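Long-range contacts in N-acetylglucosamine-6-phosphate deacetylase (Thermotoga maritima, PDB 1O12), which probably removes the acetyl group from N-acetylglucosamine 6-phosphate with the help of one bound divalent metal cation per subunit: residues V87-A92 / S120-H125; M71-S76 / K103-K108; V40-R45 / I345-R350; V15-I20 / I48-L53. All coordinates share one frame; numbering follows the deposited sequence.

Contact 1 of 4, residues V87-A92 / S120-H125; sequences VTTFLA and SLLGVH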
loop_
_atom_site.group_PDB
_atom_site.type_symbol
_atom_site.label_atom_id
_atom_site.label_comp_id
_atom_site.label_asym_id
_atom_site.label_seq_id
_atom_site.Cartn_x
_atom_site.Cartn_y
_atom_site.Cartn_z
ATOM N N VAL A 87 -16.326 19.678 -16.915
ATOM C CA VAL A 87 -15.792 18.612 -17.766
ATOM C C VAL A 87 -15.802 19.003 -19.242
ATOM O O VAL A 87 -16.852 19.264 -19.820
ATOM C CB VAL A 87 -16.614 17.310 -17.629
ATOM C CG1 VAL A 87 -16.073 16.264 -18.601
ATOM C CG2 VAL A 87 -16.554 16.775 -16.165
ATOM N N THR A 88 -14.628 19.035 -19.851
ATOM C CA THR A 88 -14.511 19.394 -21.249
ATOM C C THR A 88 -14.076 18.237 -22.178
ATOM O O THR A 88 -13.897 18.432 -23.377
ATOM C CB THR A 88 -13.547 20.567 -21.406
ATOM O OG1 THR A 88 -12.314 20.259 -20.753
ATOM C CG2 THR A 88 -14.140 21.817 -20.803
ATOM N N THR A 89 -13.865 17.052 -21.618
ATOM C CA THR A 89 -13.514 15.878 -22.397
ATOM C C THR A 89 -14.029 14.687 -21.609
ATOM O O THR A 89 -13.762 14.557 -20.411
ATOM C CB THR A 89 -11.992 15.666 -22.594
ATOM O OG1 THR A 89 -11.416 16.783 -23.271
ATOM C CG2 THR A 89 -11.747 14.421 -23.451
ATOM N N PHE A 90 -14.792 13.830 -22.271
ATOM C CA PHE A 90 -15.297 12.642 -21.613
ATOM C C PHE A 90 -15.412 11.464 -22.577
ATOM O O PHE A 90 -15.324 11.600 -23.810
ATOM C CB PHE A 90 -16.625 12.928 -20.914
ATOM C CG PHE A 90 -17.839 12.937 -21.828
ATOM C CD1 PHE A 90 -18.715 11.837 -21.862
ATOM C CD2 PHE A 90 -18.167 14.066 -22.557
ATOM C CE1 PHE A 90 -19.909 11.887 -22.608
ATOM C CE2 PHE A 90 -19.333 14.122 -23.289
ATOM C CZ PHE A 90 -20.212 13.029 -23.316
ATOM N N LEU A 91 -15.564 10.296 -21.973
ATOM C CA LEU A 91 -15.684 9.037 -22.673
ATOM C C LEU A 91 -16.971 8.391 -22.171
ATOM O O LEU A 91 -17.078 8.016 -20.990
ATOM C CB LEU A 91 -14.468 8.161 -22.332
ATOM C CG LEU A 91 -13.399 7.740 -23.343
ATOM C CD1 LEU A 91 -13.119 8.834 -24.351
ATOM C CD2 LEU A 91 -12.139 7.325 -22.565
ATOM N N ALA A 92 -17.949 8.308 -23.071
ATOM C CA ALA A 92 -19.239 7.676 -22.800
ATOM C C ALA A 92 -18.870 6.210 -22.626
ATOM O O ALA A 92 -18.375 5.577 -23.531
ATOM C CB ALA A 92 -20.164 7.873 -23.985
ATOM N N SER A 120 -17.185 17.655 -26.423
ATOM C CA SER A 120 -16.340 17.195 -25.339
ATOM C C SER A 120 -16.237 15.664 -25.404
ATOM O O SER A 120 -15.447 15.053 -24.699
ATOM C CB SER A 120 -16.895 17.681 -23.982
ATOM O OG SER A 120 -18.287 17.402 -23.833
ATOM N N LEU A 121 -17.010 15.045 -26.284
ATOM C CA LEU A 121 -16.966 13.594 -26.419
ATOM C C LEU A 121 -15.747 13.110 -27.214
ATOM O O LEU A 121 -15.657 13.289 -28.422
ATOM C CB LEU A 121 -18.241 13.106 -27.079
ATOM C CG LEU A 121 -18.268 11.626 -27.447
ATOM C CD1 LEU A 121 -18.505 10.783 -26.197
ATOM C CD2 LEU A 121 -19.397 11.373 -28.456
ATOM N N LEU A 122 -14.805 12.492 -26.524
ATOM C CA LEU A 122 -13.603 11.993 -27.159
ATOM C C LEU A 122 -13.910 10.667 -27.825
ATOM O O LEU A 122 -13.328 10.310 -28.836
ATOM C CB LEU A 122 -12.522 11.766 -26.120
ATOM C CG LEU A 122 -11.028 11.878 -26.480
ATOM C CD1 LEU A 122 -10.292 10.671 -25.936
ATOM C CD2 LEU A 122 -10.812 12.044 -27.954
ATOM N N GLY A 123 -14.829 9.926 -27.244
ATOM C CA GLY A 123 -15.160 8.641 -27.810
ATOM C C GLY A 123 -15.903 7.745 -26.843
ATOM O O GLY A 123 -16.662 8.206 -25.970
ATOM N N VAL A 124 -15.635 6.452 -26.975
ATOM C CA VAL A 124 -16.305 5.473 -26.167
ATOM C C VAL A 124 -15.371 4.606 -25.358
ATOM O O VAL A 124 -14.354 4.147 -25.867
ATOM C CB VAL A 124 -17.187 4.585 -27.066
ATOM C CG1 VAL A 124 -17.708 3.361 -26.287
ATOM C CG2 VAL A 124 -18.340 5.427 -27.596
ATOM N N HIS A 125 -15.724 4.405 -24.091
ATOM C CA HIS A 125 -14.946 3.548 -23.189
ATOM C C HIS A 125 -15.764 2.279 -23.044
ATOM O O HIS A 125 -16.901 2.287 -22.523
ATOM C CB HIS A 125 -14.729 4.217 -21.822
ATOM C CG HIS A 125 -14.084 3.330 -20.801
ATOM N ND1 HIS A 125 -13.730 3.783 -19.543
ATOM C CD2 HIS A 125 -13.760 2.015 -20.831
ATOM C CE1 HIS A 125 -13.220 2.784 -18.844
ATOM N NE2 HIS A 125 -13.228 1.699 -19.601
#
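Phe90 and Leu121 pack against each other on two neighbouring parallel strands of the TIM barrel, the strands of a beta-alpha-beta unit whose crossover helix is 99-115. Main-chain hydrogen bonds lace the strands together, from Phe90 N to Ser120 O (2.8 Å) at one end to His125 N and Ala92 O (3.0 Å) at the other. Phe90 CG stands between its backbone N and carbonyl carbon (chi1 80°), and the ring lies on the face shared with Ala92 and Leu121. Leu121 CG is anti to its own N (chi1 173°), and CD1 sits 3.9 Å above the ring plane, displaced toward the CE1-CZ rim, in a CH-pi contact. The same methyl meets Ala92 CB at 4.0 Å, where a small residue suits because Phe75 presses in from helix 75-83. At the ring's edge, in its plane, Ser120 OG approaches Phe90 CE2 to 3.5 Å, its weak hydrogen bond going to Tyr83 OH. An alanine in place of Phe90 would probably open a gap between Leu121 CD1 and Met78 and Leu82 of helix 75-83. On the other face Leu91 runs beside Leu122, while Gly123 has backbone angles at which any CB would strike the preceding carbonyl O. His125, close to the iron ligand Glu127 and hydrogen-bonded through ND1 to Pro60 O and through NE2 to Thr163 OG1, crosses Leu91 at about a right angle, CB to CB at 4.0 Å.

Contact 2 of 4, residues M71-S76 / K103-K108; sequences MNCDFS and KEILRK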
loop_
_atom_site.group_PDB
_atom_site.type_symbol
_atom_site.label_atom_id
_atom_site.label_comp_id
_atom_site.label_asym_id
_atom_site.label_seq_id
_atom_site.Cartn_x
_atom_site.Cartn_y
_atom_site.Cartn_z
HETATM N N MSE A 71 -26.051 3.844 -23.193
HETATM C CA MSE A 71 -26.743 2.752 -23.865
HETATM C C MSE A 71 -27.781 3.269 -24.873
HETATM O O MSE A 71 -28.057 2.614 -25.880
HETATM C CB MSE A 71 -27.394 1.801 -22.844
HETATM C CG MSE A 71 -26.393 0.988 -21.996
HETATM SE SE MSE A 71 -24.773 0.252 -22.927
HETATM C CE MSE A 71 -25.409 -1.542 -23.384
ATOM N N ASN A 72 -28.335 4.452 -24.617
ATOM C CA ASN A 72 -29.317 5.054 -25.518
ATOM C C ASN A 72 -28.674 6.158 -26.366
ATOM O O ASN A 72 -29.334 6.818 -27.157
ATOM C CB ASN A 72 -30.509 5.581 -24.704
ATOM C CG ASN A 72 -31.270 4.441 -23.968
ATOM O OD1 ASN A 72 -31.925 3.591 -24.605
ATOM N ND2 ASN A 72 -31.164 4.411 -22.634
ATOM N N CYS A 73 -27.369 6.339 -26.178
ATOM C CA CYS A 73 -26.560 7.292 -26.914
ATOM C C CYS A 73 -26.995 8.718 -26.793
ATOM O O CYS A 73 -27.033 9.445 -27.784
ATOM C CB CYS A 73 -26.511 6.911 -28.380
ATOM S SG CYS A 73 -25.992 5.200 -28.677
ATOM N N ASP A 74 -27.311 9.127 -25.568
ATOM C CA ASP A 74 -27.730 10.496 -25.313
ATOM C C ASP A 74 -26.491 11.362 -25.112
ATOM O O ASP A 74 -26.320 11.985 -24.075
ATOM C CB ASP A 74 -28.605 10.544 -24.061
ATOM C CG ASP A 74 -29.732 9.534 -24.108
ATOM O OD1 ASP A 74 -30.591 9.659 -25.007
ATOM O OD2 ASP A 74 -29.762 8.615 -23.255
ATOM N N PHE A 75 -25.628 11.394 -26.114
ATOM C CA PHE A 75 -24.400 12.175 -26.048
ATOM C C PHE A 75 -24.659 13.662 -25.846
ATOM O O PHE A 75 -24.039 14.297 -24.987
ATOM C CB PHE A 75 -23.582 11.951 -27.323
ATOM C CG PHE A 75 -23.353 10.502 -27.636
ATOM C CD1 PHE A 75 -23.678 9.990 -28.891
ATOM C CD2 PHE A 75 -22.852 9.639 -26.661
ATOM C CE1 PHE A 75 -23.512 8.638 -29.178
ATOM C CE2 PHE A 75 -22.681 8.275 -26.926
ATOM C CZ PHE A 75 -23.013 7.768 -28.191
ATOM N N SER A 76 -25.571 14.223 -26.626
ATOM C CA SER A 76 -25.885 15.637 -26.517
ATOM C C SER A 76 -26.317 16.019 -25.119
ATOM O O SER A 76 -25.941 17.081 -24.619
ATOM C CB SER A 76 -26.999 16.014 -27.477
ATOM O OG SER A 76 -27.153 17.421 -27.470
ATOM N N LYS A 103 -21.609 -2.129 -31.707
ATOM C CA LYS A 103 -21.458 -1.541 -33.042
ATOM C C LYS A 103 -22.344 -0.323 -33.196
ATOM O O LYS A 103 -21.924 0.667 -33.792
ATOM C CB LYS A 103 -21.806 -2.540 -34.149
ATOM C CG LYS A 103 -20.918 -3.794 -34.215
ATOM C CD LYS A 103 -20.641 -4.189 -35.682
ATOM C CE LYS A 103 -21.936 -4.326 -36.511
ATOM N NZ LYS A 103 -21.763 -4.189 -38.006
ATOM N N GLU A 104 -23.559 -0.393 -32.651
ATOM C CA GLU A 104 -24.501 0.716 -32.733
ATOM C C GLU A 104 -24.062 1.905 -31.874
ATOM O O GLU A 104 -24.238 3.063 -32.262
ATOM C CB GLU A 104 -25.907 0.275 -32.300
ATOM C CG GLU A 104 -26.989 1.377 -32.417
ATOM C CD GLU A 104 -27.804 1.569 -31.125
ATOM O OE1 GLU A 104 -28.613 2.531 -31.035
ATOM O OE2 GLU A 104 -27.637 0.754 -30.188
ATOM N N ILE A 105 -23.493 1.635 -30.704
ATOM C CA ILE A 105 -23.059 2.733 -29.856
ATOM C C ILE A 105 -21.817 3.399 -30.467
ATOM O O ILE A 105 -21.713 4.629 -30.484
ATOM C CB ILE A 105 -22.804 2.243 -28.430
ATOM C CG1 ILE A 105 -24.158 1.917 -27.793
ATOM C CG2 ILE A 105 -22.080 3.326 -27.618
ATOM C CD1 ILE A 105 -24.099 1.046 -26.601
ATOM N N LEU A 106 -20.895 2.586 -30.993
ATOM C CA LEU A 106 -19.713 3.131 -31.626
ATOM C C LEU A 106 -20.136 3.932 -32.875
ATOM O O LEU A 106 -19.586 4.996 -33.163
ATOM C CB LEU A 106 -18.754 2.002 -32.007
ATOM C CG LEU A 106 -18.044 1.343 -30.818
ATOM C CD1 LEU A 106 -17.202 0.163 -31.308
ATOM C CD2 LEU A 106 -17.141 2.376 -30.083
ATOM N N ARG A 107 -21.149 3.439 -33.585
ATOM C CA ARG A 107 -21.609 4.083 -34.807
ATOM C C ARG A 107 -22.256 5.444 -34.565
ATOM O O ARG A 107 -21.989 6.401 -35.297
ATOM C CB ARG A 107 -22.582 3.149 -35.539
ATOM C CG ARG A 107 -23.047 3.613 -36.904
ATOM C CD ARG A 107 -23.878 2.512 -37.585
ATOM N NE ARG A 107 -25.051 2.124 -36.789
ATOM C CZ ARG A 107 -25.274 0.897 -36.292
ATOM N NH1 ARG A 107 -24.406 -0.111 -36.496
ATOM N NH2 ARG A 107 -26.379 0.682 -35.573
ATOM N N LYS A 108 -23.098 5.538 -33.542
ATOM C CA LYS A 108 -23.748 6.800 -33.241
ATOM C C LYS A 108 -22.799 7.830 -32.624
ATOM O O LYS A 108 -22.973 9.049 -32.799
ATOM C CB LYS A 108 -24.924 6.567 -32.320
ATOM C CG LYS A 108 -26.097 5.842 -32.966
ATOM C CD LYS A 108 -27.277 5.863 -31.981
ATOM C CE LYS A 108 -28.489 5.098 -32.485
ATOM N NZ LYS A 108 -29.702 5.450 -31.676
#
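Lys108 NZ forms a salt bridge with Glu104 OE1 at 3.2 Å, one turn back on helix 99-115, and between its two ends the lysine chain passes over Cys73. Lys108 CG is anti to its carbonyl carbon (chi1 -70°), and the rest of the chain is extended; CD meets Cys73 SG at 3.6 Å. The sulfur also touches Ile105 CG1 at 3.9 Å, so a small, weakly polar side chain fits well between an aliphatic lysine stem and a buried isoleucine. Cys73 itself has positive phi and psi, a sharp bend in the loop. Farther along the isoleucine, CD1 meets the SE atom of Met71, present as selenomethionine, at 3.8 Å; the bent Met71 chain crosses it obliquely and also packs on Val95 and Thr97. Phe75 packs beside the cysteine against the same helix: ring atom CE1 lies 3.6 Å from Lys108 C, Ile105 O comes to the ring's edge, and Cys73 O stands over one face. The ring also meets Tyr112 of the same helix and Leu121 of strand 121-127. An alanine in place of Phe75 would probably open a gap between Lys108, Tyr112 and Leu121, with Tyr112 set freer to turn. Asp74, centre of an inverse gamma turn, leads the loop into helix 75-83, as two successive outer helices of the TIM barrel are brought together.

Contact 3 of 4, residues V40-R45 / I345-R350; sequences VKVEKR and IAEGTR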
loop_
_atom_site.group_PDB
_atom_site.type_symbol
_atom_site.label_atom_id
_atom_site.label_comp_id
_atom_site.label_asym_id
_atom_site.label_seq_id
_atom_site.Cartn_x
_atom_site.Cartn_y
_atom_site.Cartn_z
ATOM N N VAL A 40 -2.614 31.477 -25.836
ATOM C CA VAL A 40 -1.440 32.102 -26.432
ATOM C C VAL A 40 -0.588 32.865 -25.439
ATOM O O VAL A 40 0.512 33.288 -25.764
ATOM C CB VAL A 40 -1.814 33.094 -27.566
ATOM C CG1 VAL A 40 -2.238 32.339 -28.798
ATOM C CG2 VAL A 40 -2.940 34.045 -27.091
ATOM N N LYS A 41 -1.077 33.063 -24.227
ATOM C CA LYS A 41 -0.269 33.794 -23.262
ATOM C C LYS A 41 -0.679 33.511 -21.824
ATOM O O LYS A 41 -1.857 33.606 -21.456
ATOM C CB LYS A 41 -0.350 35.307 -23.544
ATOM C CG LYS A 41 0.870 36.096 -23.105
ATOM C CD LYS A 41 0.500 37.316 -22.258
ATOM C CE LYS A 41 -0.389 38.295 -23.023
ATOM N NZ LYS A 41 -1.002 39.355 -22.147
ATOM N N VAL A 42 0.307 33.144 -21.016
ATOM C CA VAL A 42 0.085 32.873 -19.604
ATOM C C VAL A 42 1.013 33.836 -18.866
ATOM O O VAL A 42 2.232 33.621 -18.836
ATOM C CB VAL A 42 0.466 31.421 -19.252
ATOM C CG1 VAL A 42 0.127 31.128 -17.818
ATOM C CG2 VAL A 42 -0.261 30.468 -20.148
ATOM N N GLU A 43 0.457 34.901 -18.293
ATOM C CA GLU A 43 1.291 35.873 -17.588
ATOM C C GLU A 43 1.178 35.883 -16.066
ATOM O O GLU A 43 0.141 36.245 -15.506
ATOM C CB GLU A 43 1.012 37.281 -18.095
ATOM C CG GLU A 43 1.868 38.325 -17.403
ATOM C CD GLU A 43 1.571 39.737 -17.885
ATOM O OE1 GLU A 43 1.574 39.951 -19.128
ATOM O OE2 GLU A 43 1.342 40.625 -17.020
ATOM N N LYS A 44 2.272 35.504 -15.409
ATOM C CA LYS A 44 2.351 35.470 -13.955
ATOM C C LYS A 44 2.365 36.921 -13.499
ATOM O O LYS A 44 3.261 37.666 -13.843
ATOM C CB LYS A 44 3.643 34.759 -13.532
ATOM C CG LYS A 44 3.891 34.708 -12.027
ATOM C CD LYS A 44 5.329 34.246 -11.688
ATOM C CE LYS A 44 5.676 34.448 -10.189
ATOM N NZ LYS A 44 7.075 34.020 -9.849
ATOM N N ARG A 45 1.353 37.323 -12.748
ATOM C CA ARG A 45 1.266 38.688 -12.261
ATOM C C ARG A 45 0.878 38.660 -10.783
ATOM O O ARG A 45 -0.140 38.079 -10.431
ATOM C CB ARG A 45 0.205 39.474 -13.044
ATOM C CG ARG A 45 0.200 40.972 -12.710
ATOM C CD ARG A 45 -1.207 41.547 -12.450
ATOM N NE ARG A 45 -1.975 41.776 -13.670
ATOM C CZ ARG A 45 -3.215 42.251 -13.690
ATOM N NH1 ARG A 45 -3.832 42.555 -12.557
ATOM N NH2 ARG A 45 -3.839 42.410 -14.849
ATOM N N ILE A 345 -2.444 24.667 -18.810
ATOM C CA ILE A 345 -2.712 26.084 -18.942
ATOM C C ILE A 345 -1.317 26.599 -19.209
ATOM O O ILE A 345 -0.658 27.130 -18.319
ATOM C CB ILE A 345 -3.224 26.785 -17.673
ATOM C CG1 ILE A 345 -4.595 26.234 -17.260
ATOM C CG2 ILE A 345 -3.354 28.298 -17.975
ATOM C CD1 ILE A 345 -5.259 27.031 -16.118
ATOM N N ALA A 346 -0.876 26.397 -20.441
ATOM C CA ALA A 346 0.439 26.817 -20.898
ATOM C C ALA A 346 0.339 27.287 -22.359
ATOM O O ALA A 346 -0.482 26.812 -23.137
ATOM C CB ALA A 346 1.430 25.637 -20.782
ATOM N N GLU A 347 1.194 28.218 -22.732
ATOM C CA GLU A 347 1.195 28.718 -24.091
ATOM C C GLU A 347 1.359 27.618 -25.136
ATOM O O GLU A 347 2.239 26.767 -25.030
ATOM C CB GLU A 347 2.283 29.771 -24.231
ATOM C CG GLU A 347 1.826 31.088 -23.656
ATOM C CD GLU A 347 2.946 32.073 -23.425
ATOM O OE1 GLU A 347 3.914 32.048 -24.230
ATOM O OE2 GLU A 347 2.838 32.874 -22.452
ATOM N N GLY A 348 0.471 27.632 -26.125
ATOM C CA GLY A 348 0.520 26.659 -27.198
ATOM C C GLY A 348 -0.500 25.546 -27.118
ATOM O O GLY A 348 -0.673 24.789 -28.074
ATOM N N THR A 349 -1.195 25.440 -25.994
ATOM C CA THR A 349 -2.170 24.368 -25.831
ATOM C C THR A 349 -3.637 24.794 -26.028
ATOM O O THR A 349 -3.953 25.984 -26.128
ATOM C CB THR A 349 -2.002 23.730 -24.450
ATOM O OG1 THR A 349 -2.398 24.672 -23.444
ATOM C CG2 THR A 349 -0.541 23.344 -24.215
ATOM N N ARG A 350 -4.529 23.807 -26.082
ATOM C CA ARG A 350 -5.949 24.065 -26.260
ATOM C C ARG A 350 -6.603 24.743 -25.056
ATOM O O ARG A 350 -6.364 24.375 -23.899
ATOM C CB ARG A 350 -6.694 22.757 -26.557
ATOM C CG ARG A 350 -6.106 21.963 -27.713
ATOM C CD ARG A 350 -6.365 22.605 -29.065
ATOM N NE ARG A 350 -7.595 22.114 -29.699
ATOM C CZ ARG A 350 -7.814 20.856 -30.115
ATOM N NH1 ARG A 350 -6.883 19.903 -29.975
ATOM N NH2 ARG A 350 -8.983 20.552 -30.686
#
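This surface contact fastens Glu347, in the loop ahead of strand 353-356, to Val40, Lys41 and Val42 of strand 38-44 in the small beta domain. Its one hydrogen bond across the segments runs from Val42 N to Glu347 OE2, 2.9 Å long and nearly straight at 169°, and it uses the anti lone pair, the one away from OE1. The carboxylate oxygen thus serves much as a partner strand's carbonyl would. Glu347 CG is anti to its own carbonyl carbon (chi1 -79°) and lies 3.3 Å from Val40 O; beyond it the chain is extended and lies beside that of Lys41, pointing the same way. Lys41 CG is 3.8 Å from Glu347 OE2, although the lysine's ammonium is paired with Glu33. Beside this bond, Val42 CG2 rests on Ala346 CA at 3.8 Å and on Glu347 N at 3.7 Å, a beta-branched residue well suited to a strand that must also pack against a loop. Ile345 leads away from it into the interior, onto Leu53 and Pro55. The loop is shaped by a type II turn in which Gly348 takes positive phi; Ala346 O accepts from both Thr349 N and Thr349 OG1, the latter at 2.9 Å. Opposite Glu33, Val40 and Lys41 form a classic beta bulge. A type II turn is thus held by its Glu347 to a bulged strand of the beta domain that, as in related amidohydrolases, draws on both ends of the chain.

Contact 4 of 4, residues V15-I20 / I48-L53; sequences VEKVLI and IPRGVL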
loop_
_atom_site.group_PDB
_atom_site.type_symbol
_atom_site.label_atom_id
_atom_site.label_comp_id
_atom_site.label_asym_id
_atom_site.label_seq_id
_atom_site.Cartn_x
_atom_site.Cartn_y
_atom_site.Cartn_z
ATOM N N VAL A 15 -8.694 35.917 -19.431
ATOM C CA VAL A 15 -9.167 35.696 -18.057
ATOM C C VAL A 15 -8.087 36.303 -17.185
ATOM O O VAL A 15 -6.948 35.857 -17.226
ATOM C CB VAL A 15 -9.296 34.195 -17.730
ATOM C CG1 VAL A 15 -9.879 34.012 -16.346
ATOM C CG2 VAL A 15 -10.159 33.512 -18.766
ATOM N N GLU A 16 -8.438 37.325 -16.410
ATOM C CA GLU A 16 -7.456 38.012 -15.568
ATOM C C GLU A 16 -7.600 37.856 -14.065
ATOM O O GLU A 16 -8.647 37.463 -13.563
ATOM C CB GLU A 16 -7.417 39.523 -15.884
ATOM C CG GLU A 16 -8.758 40.266 -15.706
ATOM C CD GLU A 16 -8.636 41.803 -15.875
ATOM O OE1 GLU A 16 -7.846 42.242 -16.760
ATOM O OE2 GLU A 16 -9.334 42.559 -15.125
ATOM N N LYS A 17 -6.511 38.178 -13.371
ATOM C CA LYS A 17 -6.440 38.143 -11.928
ATOM C C LYS A 17 -6.977 36.832 -11.370
ATOM O O LYS A 17 -7.932 36.818 -10.579
ATOM C CB LYS A 17 -7.242 39.314 -11.340
ATOM C CG LYS A 17 -6.856 40.703 -11.851
ATOM C CD LYS A 17 -7.748 41.790 -11.231
ATOM C CE LYS A 17 -9.246 41.597 -11.552
ATOM N NZ LYS A 17 -9.875 40.380 -10.937
ATOM N N VAL A 18 -6.372 35.724 -11.777
ATOM C CA VAL A 18 -6.843 34.441 -11.284
ATOM C C VAL A 18 -5.744 33.589 -10.709
ATOM O O VAL A 18 -4.559 33.829 -10.939
ATOM C CB VAL A 18 -7.569 33.606 -12.406
ATOM C CG1 VAL A 18 -8.932 34.159 -12.635
ATOM C CG2 VAL A 18 -6.754 33.590 -13.711
ATOM N N LEU A 19 -6.150 32.596 -9.939
ATOM C CA LEU A 19 -5.201 31.658 -9.391
ATOM C C LEU A 19 -5.051 30.620 -10.504
ATOM O O LEU A 19 -5.857 29.710 -10.608
ATOM C CB LEU A 19 -5.768 30.984 -8.153
ATOM C CG LEU A 19 -4.697 30.457 -7.204
ATOM C CD1 LEU A 19 -5.382 29.579 -6.126
ATOM C CD2 LEU A 19 -3.655 29.673 -7.950
ATOM N N ILE A 20 -4.036 30.789 -11.347
ATOM C CA ILE A 20 -3.767 29.874 -12.457
ATOM C C ILE A 20 -3.186 28.552 -11.937
ATOM O O ILE A 20 -2.243 28.548 -11.143
ATOM C CB ILE A 20 -2.748 30.477 -13.423
ATOM C CG1 ILE A 20 -3.261 31.826 -13.918
ATOM C CG2 ILE A 20 -2.459 29.496 -14.583
ATOM C CD1 ILE A 20 -2.132 32.709 -14.517
ATOM N N ILE A 48 -4.162 40.135 -6.296
ATOM C CA ILE A 48 -5.115 39.349 -5.491
ATOM C C ILE A 48 -6.117 38.641 -6.402
ATOM O O ILE A 48 -6.892 39.285 -7.110
ATOM C CB ILE A 48 -5.891 40.244 -4.457
ATOM C CG1 ILE A 48 -6.205 41.623 -5.063
ATOM C CG2 ILE A 48 -5.077 40.393 -3.175
ATOM C CD1 ILE A 48 -6.762 42.647 -4.062
ATOM N N PRO A 49 -6.111 37.300 -6.384
ATOM C CA PRO A 49 -6.960 36.394 -7.169
ATOM C C PRO A 49 -8.472 36.534 -7.082
ATOM O O PRO A 49 -9.034 36.754 -6.016
ATOM C CB PRO A 49 -6.499 35.018 -6.725
ATOM C CG PRO A 49 -5.082 35.243 -6.349
ATOM C CD PRO A 49 -5.134 36.537 -5.594
ATOM N N ARG A 50 -9.103 36.364 -8.243
ATOM C CA ARG A 50 -10.549 36.461 -8.461
ATOM C C ARG A 50 -11.222 35.097 -8.235
ATOM O O ARG A 50 -12.349 35.006 -7.743
ATOM C CB ARG A 50 -10.793 36.939 -9.918
ATOM C CG ARG A 50 -12.258 37.244 -10.324
ATOM C CD ARG A 50 -12.710 36.592 -11.684
ATOM N NE ARG A 50 -11.977 37.042 -12.880
ATOM C CZ ARG A 50 -12.516 37.142 -14.099
ATOM N NH1 ARG A 50 -13.801 36.829 -14.294
ATOM N NH2 ARG A 50 -11.778 37.553 -15.129
ATOM N N GLY A 51 -10.523 34.043 -8.622
ATOM C CA GLY A 51 -11.030 32.695 -8.479
ATOM C C GLY A 51 -9.924 31.749 -8.920
ATOM O O GLY A 51 -8.748 32.150 -9.045
ATOM N N VAL A 52 -10.275 30.492 -9.149
ATOM C CA VAL A 52 -9.280 29.519 -9.579
ATOM C C VAL A 52 -9.544 29.155 -11.022
ATOM O O VAL A 52 -10.692 29.062 -11.438
ATOM C CB VAL A 52 -9.334 28.218 -8.710
ATOM C CG1 VAL A 52 -8.197 27.283 -9.095
ATOM C CG2 VAL A 52 -9.265 28.571 -7.239
ATOM N N LEU A 53 -8.479 28.974 -11.788
ATOM C CA LEU A 53 -8.604 28.583 -13.195
ATOM C C LEU A 53 -7.799 27.298 -13.335
ATOM O O LEU A 53 -6.609 27.266 -12.992
ATOM C CB LEU A 53 -8.015 29.635 -14.121
ATOM C CG LEU A 53 -8.385 29.429 -15.595
ATOM C CD1 LEU A 53 -9.818 29.868 -15.793
ATOM C CD2 LEU A 53 -7.466 30.242 -16.534
#
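Arg50 wraps round the corner that the chain makes at Lys17. Its CG is anti to the backbone N (chi1 -174°), and bends at chi2 and chi3 bring NE back to Glu16 O. Val15 CG1 sits over one face of the guanidinium, while Glu16 O lies at its edge, in plane, where NE makes a weak bond of 3.4 Å. From across, at about a right angle, comes Lys17, whose NZ touches Arg50 CB at 3.7 Å; NZ is 4.4 Å from Arg50 NE, and the two like charges would probably repel each other somewhat. Arg50 N reaches Lys17 O at 2.7 Å. The corner is a G1 beta bulge, Lys17 and Val18 both facing Gly30, and Lys17 has the positive phi of that motif. Past it, strand 18-22 of the beta domain pairs in parallel with strand 52-59: Leu19 N bonds to Gly51 O at 2.8 Å and Leu53 N to Leu19 O at 3.0 Å. Gly51 accommodates an almost fully stretched backbone here. On one face Leu19 lies alongside Val52, CD1 to CG2 at 4.2 Å, and its CB leans on the CB of Pro49, a rigid ring suited to the extended chain that leads into the strand. On the other face Leu53 fills the hollow between two valines: its CB meets Val18 CG2, and its CD1 comes tip to tip with Val15 CG1 at 4.2 Å.

Overall arrangement
From the N terminus, segment 15-20 opens contact 4, which 48-53 soon closes. Before that, 40-45 has passed, and its partner 345-350 arrives some 300 residues later, so contacts 3 and 4 cross; they meet through Ile345, which packs on Leu53 and Ile20, and both belong to the beta domain. Contacts 1 and 2 fall within the long loop of contact 3 and follow contact 4 in series. They cross as well, in the order 71-76, 87-92, 103-108, 120-125: contact 1 joins two barrel strands, contact 2 the outer layer, and they pack on each other through Phe75 against Ala92 and Leu106 against Val124. Strand 52-59, neighbour of 87-93, leads from the beta domain into the barrel.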